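Local coordinates for protein lovastatin nonaketide synthase, polyketide synthase component (Aspergillus terreus, PDB 7CPX) that builds the dihydromonacolin L polyketide of lovastatin by repeated condensation, methylation, ketoreduction and dehydration, working as a homodimer with the partner protein LovC, at residues 2291-2296 and 2328-2333. The protein carries 2 engineered substitutions. Numbering follows the deposited sequence.
Sequences MFSSIV and ASTIDI
The F2292 ring takes the CD1 methyl of I2331 over its centre, 3.5 Å from the ring centroid and 3° off the normal, a CH-pi contact. The isoleucine runs alongside the phenylalanine in the same direction; in I2331 CG1 sits between the backbone N and the carbonyl carbon (chi1 51°), with CD1 continuing the extended chain to the ring. I2333 crosses F2292 obliquely, its CD1 meeting ring atom CD2. Beyond the isoleucines, L2369 of helix 2363-2385 packs on both. On the opposite face of the sheet M2291 CB lies 3.8 Å from T2330 CG2, and S2293 OG lies against the same threonine's CB while bonding to N2311 O of helix 2305-2323. These are neighbouring parallel strands of the Rossmann-type ketoreductase sheet, joined through helix 2305-2323 in a beta-alpha-beta crossover; F2292 to I2295 and I2333 belong to the NADP pocket. Their ladder runs from M2291 N to S2329 O (3.0 Å) through I2333 N to S2293 O (2.7 Å), with a weak bond from I2331 N to M2291 O between. I2295 N also donates to I2333 O (2.6 Å), from above the carbonyl plane, and I2295 CD1 packs 4.0 Å from D2332 CB, the two side chains roughly perpendicular.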
loop_
_atom_site.group_PDB
_atom_site.type_symbol
_atom_site.label_atom_id
_atom_site.label_comp_id
_atom_site.label_asym_id
_atom_site.label_seq_id
_atom_site.Cartn_x
_atom_site.Cartn_y
_atom_site.Cartn_z
ATOM N N MET A 2291 -24.522 51.292 -30.040
ATOM C CA MET A 2291 -23.522 52.349 -30.060
ATOM C C MET A 2291 -22.715 52.267 -28.774
ATOM O O MET A 2291 -23.267 52.412 -27.678
ATOM C CB MET A 2291 -24.187 53.716 -30.216
ATOM C CG MET A 2291 -24.458 54.098 -31.662
ATOM S SD MET A 2291 -25.847 55.231 -31.839
ATOM C CE MET A 2291 -27.220 54.091 -31.699
ATOM N N PHE A 2292 -21.411 52.038 -28.912
ATOM C CA PHE A 2292 -20.534 51.774 -27.773
ATOM C C PHE A 2292 -20.242 53.083 -27.056
ATOM O O PHE A 2292 -19.316 53.819 -27.401
ATOM C CB PHE A 2292 -19.252 51.094 -28.235
ATOM C CG PHE A 2292 -19.409 49.627 -28.506
ATOM C CD1 PHE A 2292 -20.412 49.164 -29.336
ATOM C CD2 PHE A 2292 -18.544 48.711 -27.937
ATOM C CE1 PHE A 2292 -20.556 47.816 -29.585
ATOM C CE2 PHE A 2292 -18.681 47.362 -28.183
ATOM C CZ PHE A 2292 -19.688 46.912 -29.009
ATOM N N SER A 2293 -21.047 53.372 -26.041
ATOM C CA SER A 2293 -20.809 54.522 -25.190
ATOM C C SER A 2293 -19.886 54.143 -24.037
ATOM O O SER A 2293 -19.727 52.970 -23.689
ATOM C CB SER A 2293 -22.127 55.067 -24.642
ATOM O OG SER A 2293 -22.975 55.500 -25.690
ATOM N N SER A 2294 -19.269 55.158 -23.447
ATOM C CA SER A 2294 -18.435 54.980 -22.270
ATOM C C SER A 2294 -19.212 55.388 -21.028
ATOM O O SER A 2294 -20.092 56.250 -21.078
ATOM C CB SER A 2294 -17.150 55.803 -22.379
ATOM O OG SER A 2294 -16.432 55.780 -21.158
ATOM N N ILE A 2295 -18.876 54.753 -19.903
ATOM C CA ILE A 2295 -19.571 55.050 -18.660
ATOM C C ILE A 2295 -19.410 56.512 -18.284
ATOM O O ILE A 2295 -20.216 57.049 -17.517
ATOM C CB ILE A 2295 -19.068 54.128 -17.530
ATOM C CG1 ILE A 2295 -19.989 54.224 -16.314
ATOM C CG2 ILE A 2295 -17.649 54.495 -17.139
ATOM C CD1 ILE A 2295 -21.433 53.896 -16.616
ATOM N N VAL A 2296 -18.378 57.176 -18.809
ATOM C CA VAL A 2296 -18.249 58.613 -18.626
ATOM C C VAL A 2296 -19.431 59.339 -19.245
ATOM O O VAL A 2296 -19.770 60.449 -18.823
ATOM C CB VAL A 2296 -16.920 59.114 -19.228
ATOM C CG1 VAL A 2296 -15.760 58.283 -18.709
ATOM C CG2 VAL A 2296 -16.976 59.069 -20.741
ATOM N N ALA A 2328 -32.269 49.802 -31.679
ATOM C CA ALA A 2328 -31.088 50.555 -31.282
ATOM C C ALA A 2328 -30.908 50.406 -29.782
ATOM O O ALA A 2328 -31.835 50.026 -29.062
ATOM C CB ALA A 2328 -31.203 52.031 -31.666
ATOM N N SER A 2329 -29.700 50.717 -29.321
ATOM C CA SER A 2329 -29.363 50.650 -27.906
ATOM C C SER A 2329 -27.943 51.175 -27.745
ATOM O O SER A 2329 -27.204 51.332 -28.722
ATOM C CB SER A 2329 -29.480 49.230 -27.355
ATOM O OG SER A 2329 -28.657 48.338 -28.086
ATOM N N THR A 2330 -27.574 51.450 -26.500
ATOM C CA THR A 2330 -26.228 51.879 -26.159
ATOM C C THR A 2330 -25.741 51.101 -24.949
ATOM O O THR A 2330 -26.529 50.686 -24.096
ATOM C CB THR A 2330 -26.163 53.379 -25.859
ATOM O OG1 THR A 2330 -27.150 53.717 -24.876
ATOM C CG2 THR A 2330 -26.405 54.181 -27.117
ATOM N N ILE A 2331 -24.428 50.910 -24.887
ATOM C CA ILE A 2331 -23.770 50.245 -23.772
ATOM C C ILE A 2331 -22.762 51.230 -23.205
ATOM O O ILE A 2331 -21.796 51.600 -23.885
ATOM C CB ILE A 2331 -23.097 48.935 -24.199
ATOM C CG1 ILE A 2331 -22.190 49.155 -25.415
ATOM C CG2 ILE A 2331 -24.144 47.905 -24.533
ATOM C CD1 ILE A 2331 -21.562 47.887 -25.945
ATOM N N ASP A 2332 -22.986 51.670 -21.969
ATOM C CA ASP A 2332 -22.082 52.612 -21.315
ATOM C C ASP A 2332 -20.983 51.798 -20.645
ATOM O O ASP A 2332 -21.041 51.449 -19.465
ATOM C CB ASP A 2332 -22.839 53.486 -20.328
ATOM C CG ASP A 2332 -24.125 54.037 -20.912
ATOM O OD1 ASP A 2332 -25.131 53.298 -20.940
ATOM O OD2 ASP A 2332 -24.126 55.205 -21.354
ATOM N N ILE A 2333 -19.965 51.488 -21.432
ATOM C CA ILE A 2333 -18.918 50.566 -21.012
ATOM C C ILE A 2333 -17.965 51.266 -20.056
ATOM O O ILE A 2333 -17.682 52.463 -20.182
ATOM C CB ILE A 2333 -18.166 50.015 -22.237
ATOM C CG1 ILE A 2333 -19.139 49.394 -23.241
ATOM C CG2 ILE A 2333 -17.154 48.977 -21.800
ATOM C CD1 ILE A 2333 -18.598 49.354 -24.646
#